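2-dehydro-3-deoxy-D-arabinonate dehydratase (Sulfolobus solfataricus, PDB 2Q1D) catalyses the metal-dependent dehydration of 2-dehydro-3-deoxy-D-arabinonate to 2,5-dioxopentanoate in a pentose oxidation pathway that leads to 2-oxoglutarate. Local coordinates at residues T140-E145 against K264-E269. Sequence-based numbering, arbitrary orientation.
With MG (magnesium ion), chain B; DO4 (2,5-dioxopentanoic acid), chain C.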
ATOM      1  N   THR A 140      17.808 -28.155  26.199  1.00 47.40           N
ATOM      2  CA  THR A 140      17.018 -26.942  26.012  1.00 46.38           C
ATOM      3  C   THR A 140      15.866 -26.949  27.018  1.00 46.15           C
ATOM      4  O   THR A 140      15.137 -27.922  27.118  1.00 45.94           O
ATOM      5  CB  THR A 140      16.507 -26.844  24.551  1.00 46.07           C
ATOM      6  OG1 THR A 140      17.631 -26.744  23.675  1.00 46.00           O
ATOM      7  CG2 THR A 140      15.626 -25.641  24.339  1.00 45.32           C
ATOM      8  N   LEU A 141      15.726 -25.874  27.783  1.00 46.05           N
ATOM      9  CA  LEU A 141      14.665 -25.783  28.769  1.00 46.16           C
ATOM     10  C   LEU A 141      13.708 -24.671  28.409  1.00 46.31           C
ATOM     11  O   LEU A 141      14.129 -23.646  27.885  1.00 46.96           O
ATOM     12  CB  LEU A 141      15.224 -25.533  30.174  1.00 46.02           C
ATOM     13  CG  LEU A 141      16.021 -26.626  30.901  1.00 46.37           C
ATOM     14  CD1 LEU A 141      16.279 -26.223  32.365  1.00 46.28           C
ATOM     15  CD2 LEU A 141      15.331 -27.986  30.829  1.00 45.39           C
ATOM     16  N   PRO A 142      12.408 -24.875  28.661  1.00 46.26           N
ATOM     17  CA  PRO A 142      11.498 -23.759  28.559  1.00 46.03           C
ATOM     18  C   PRO A 142      11.645 -22.894  29.798  1.00 45.76           C
ATOM     19  O   PRO A 142      11.907 -23.429  30.878  1.00 46.04           O
ATOM     20  CB  PRO A 142      10.128 -24.434  28.541  1.00 46.35           C
ATOM     21  CG  PRO A 142      10.317 -25.702  29.278  1.00 46.10           C
ATOM     22  CD  PRO A 142      11.716 -26.130  29.018  1.00 46.15           C
ATOM     23  N   GLU A 143      11.499 -21.577  29.637  1.00 45.25           N
ATOM     24  CA  GLU A 143      11.552 -20.635  30.754  1.00 44.57           C
ATOM     25  C   GLU A 143      10.235 -19.846  30.855  1.00 44.22           C
ATOM     26  O   GLU A 143      10.013 -18.890  30.109  1.00 44.25           O
ATOM     27  CB  GLU A 143      12.760 -19.696  30.635  1.00 44.35           C
ATOM     28  CG  GLU A 143      14.138 -20.369  30.438  1.00 44.52           C
ATOM     29  CD  GLU A 143      15.328 -19.431  30.741  1.00 45.12           C
ATOM     30  OE1 GLU A 143      16.478 -19.909  30.799  1.00 44.82           O
ATOM     31  OE2 GLU A 143      15.129 -18.211  30.936  1.00 47.04           O
ATOM     32  N   PRO A 144       9.343 -20.261  31.770  1.00 43.86           N
ATOM     33  CA  PRO A 144       8.031 -19.636  31.981  1.00 43.70           C
ATOM     34  C   PRO A 144       8.166 -18.282  32.653  1.00 43.67           C
ATOM     35  O   PRO A 144       8.733 -18.192  33.751  1.00 44.24           O
ATOM     36  CB  PRO A 144       7.343 -20.599  32.943  1.00 43.92           C
ATOM     37  CG  PRO A 144       8.478 -21.232  33.701  1.00 43.69           C
ATOM     38  CD  PRO A 144       9.564 -21.398  32.681  1.00 43.64           C
ATOM     39  N   GLU A 145       7.648 -17.232  32.020  1.00 43.09           N
ATOM     40  CA  GLU A 145       7.873 -15.878  32.516  1.00 42.20           C
ATOM     41  C   GLU A 145       6.674 -14.994  32.313  1.00 41.85           C
ATOM     42  O   GLU A 145       5.935 -15.171  31.353  1.00 41.72           O
ATOM     43  CB  GLU A 145       9.065 -15.269  31.789  1.00 42.29           C
ATOM     44  CG  GLU A 145      10.276 -16.181  31.753  1.00 42.41           C
ATOM     45  CD  GLU A 145      11.517 -15.514  31.210  1.00 43.48           C
ATOM     46  OE1 GLU A 145      12.540 -16.229  31.047  1.00 43.05           O
ATOM     47  OE2 GLU A 145      11.480 -14.282  30.956  1.00 42.82           O
ATOM     48  N   LYS A 264      16.189 -32.957  32.471  1.00 56.78           N
ATOM     49  CA  LYS A 264      14.864 -32.529  32.016  1.00 55.70           C
ATOM     50  C   LYS A 264      14.853 -31.773  30.677  1.00 54.97           C
ATOM     51  O   LYS A 264      13.873 -31.109  30.343  1.00 54.34           O
ATOM     52  CB  LYS A 264      14.141 -31.729  33.107  1.00 55.55           C
ATOM     53  CG  LYS A 264      13.971 -32.464  34.427  1.00 56.55           C
ATOM     54  CD  LYS A 264      13.607 -33.948  34.221  1.00 57.75           C
ATOM     55  CE  LYS A 264      13.181 -34.626  35.512  1.00 57.15           C
ATOM     56  NZ  LYS A 264      11.829 -34.174  35.890  1.00 57.83           N
ATOM     57  N   GLY A 265      15.940 -31.894  29.915  1.00 54.45           N
ATOM     58  CA  GLY A 265      16.018 -31.358  28.554  1.00 54.00           C
ATOM     59  C   GLY A 265      14.828 -31.763  27.698  1.00 53.80           C
ATOM     60  O   GLY A 265      14.310 -32.873  27.821  1.00 54.04           O
ATOM     61  N   LEU A 266      14.389 -30.853  26.837  1.00 53.48           N
ATOM     62  CA  LEU A 266      13.198 -31.056  26.019  1.00 53.02           C
ATOM     63  C   LEU A 266      13.497 -32.019  24.861  1.00 53.25           C
ATOM     64  O   LEU A 266      14.655 -32.164  24.432  1.00 52.70           O
ATOM     65  CB  LEU A 266      12.690 -29.705  25.495  1.00 52.89           C
ATOM     66  CG  LEU A 266      11.418 -28.959  25.935  1.00 52.55           C
ATOM     67  CD1 LEU A 266      10.961 -29.172  27.371  1.00 51.92           C
ATOM     68  CD2 LEU A 266      11.620 -27.490  25.656  1.00 52.46           C
ATOM     69  N   LYS A 267      12.452 -32.692  24.382  1.00 53.45           N
ATOM     70  CA  LYS A 267      12.581 -33.620  23.260  1.00 53.83           C
ATOM     71  C   LYS A 267      11.377 -33.550  22.336  1.00 53.49           C
ATOM     72  O   LYS A 267      10.288 -33.097  22.732  1.00 52.79           O
ATOM     73  CB  LYS A 267      12.834 -35.055  23.746  1.00 54.59           C
ATOM     74  CG  LYS A 267      14.311 -35.468  23.698  1.00 55.94           C
ATOM     75  CD  LYS A 267      14.750 -36.226  24.961  1.00 58.67           C
ATOM     76  CE  LYS A 267      16.255 -36.550  24.929  1.00 59.30           C
ATOM     77  NZ  LYS A 267      16.577 -37.622  23.907  1.00 62.21           N
ATOM     78  N   ASP A 268      11.596 -34.001  21.101  1.00 53.18           N
ATOM     79  CA  ASP A 268      10.591 -33.924  20.052  1.00 53.31           C
ATOM     80  C   ASP A 268       9.239 -34.426  20.528  1.00 53.12           C
ATOM     81  O   ASP A 268       9.165 -35.455  21.187  1.00 53.12           O
ATOM     82  CB  ASP A 268      11.055 -34.704  18.828  1.00 53.35           C
ATOM     83  CG  ASP A 268      10.271 -34.344  17.588  1.00 54.67           C
ATOM     84  OD1 ASP A 268       9.157 -34.876  17.412  1.00 55.87           O
ATOM     85  OD2 ASP A 268      10.763 -33.520  16.784  1.00 56.55           O
ATOM     86  N   GLU A 269       8.177 -33.684  20.221  1.00 53.05           N
ATOM     87  CA  GLU A 269       6.783 -34.077  20.565  1.00 53.23           C
ATOM     88  C   GLU A 269       6.327 -33.807  22.006  1.00 52.39           C
ATOM     89  O   GLU A 269       5.168 -34.068  22.330  1.00 52.17           O
ATOM     90  CB  GLU A 269       6.470 -35.541  20.191  1.00 53.74           C
ATOM     91  CG  GLU A 269       6.803 -35.942  18.741  1.00 56.86           C
ATOM     92  CD  GLU A 269       5.847 -35.352  17.705  1.00 61.14           C
ATOM     93  OE1 GLU A 269       4.615 -35.546  17.871  1.00 63.57           O
ATOM     94  OE2 GLU A 269       6.329 -34.720  16.725  1.00 61.06           O
TER
HETATM   95 MG    MG B 294      14.618 -15.987  30.542  1.00 34.22          MG
HETATM   96  O3  DO4 C 897      21.358 -16.535  31.178  1.00 58.65           O
HETATM   97  C5  DO4 C 897      20.783 -15.462  31.237  1.00 57.31           C
HETATM   98  C4  DO4 C 897      19.298 -15.405  30.974  1.00 55.28           C
HETATM   99  C3  DO4 C 897      18.544 -15.472  32.297  1.00 53.20           C
HETATM  100  C2  DO4 C 897      17.072 -15.611  32.000  1.00 52.05           C
HETATM  101  O5  DO4 C 897      16.682 -15.682  30.841  1.00 52.54           O
HETATM  102  C1  DO4 C 897      16.084 -15.663  33.074  1.00 51.34           C
HETATM  103  O1  DO4 C 897      16.453 -15.580  34.270  1.00 50.90           O
HETATM  104  O2  DO4 C 897      14.878 -15.786  32.745  1.00 49.94           O
HETATM  105  O   HOH W   1      16.956 -30.730  25.209  1.00 46.06           O
HETATM  106  O   HOH W   2      13.955 -14.075  30.255  1.00 36.83           O
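Leu-266 N donates to Thr-140 O at 3.0 Å. A water closes the same pair of backbones into a ring: it accepts from Thr-140 N and donates to Leu-266 O at 2.8 Å. Beside this polar link, the forked end of Leu-266 meets the CD corner of the Pro-142 ring, with CD1 3.5 Å from Pro-142 CD and CD2 nearly as close to that same carbon. The Leu-266 side chain also touches Val-133 and Ile-212. With an alanine here, the CD corner of Pro-142 would probably lose both methyls and face a gap, and Val-133 and Ile-212 would lose an apolar neighbour. Leu-141 starts off facing the other way, but its CD2 methyl returns to within 3.5 Å of Lys-264 O.

Farther out, Leu-210 and Val-272 pack on Pro-142, and Thr-140 OG1 is hydrogen-bonded to Ser-137. Past Pro-142 the chain reaches the magnesium ion, which Glu-143 OE2 binds at 2.3 Å and Glu-145 OE1 at 2.1 Å; each chain, extended beyond CG, carries its carboxylate out to the metal. Asp-164, a bound water and two oxygens of 2,5-dioxopentanoic acid join them, completing the carboxylate-bound metal site characteristic of the FAH family.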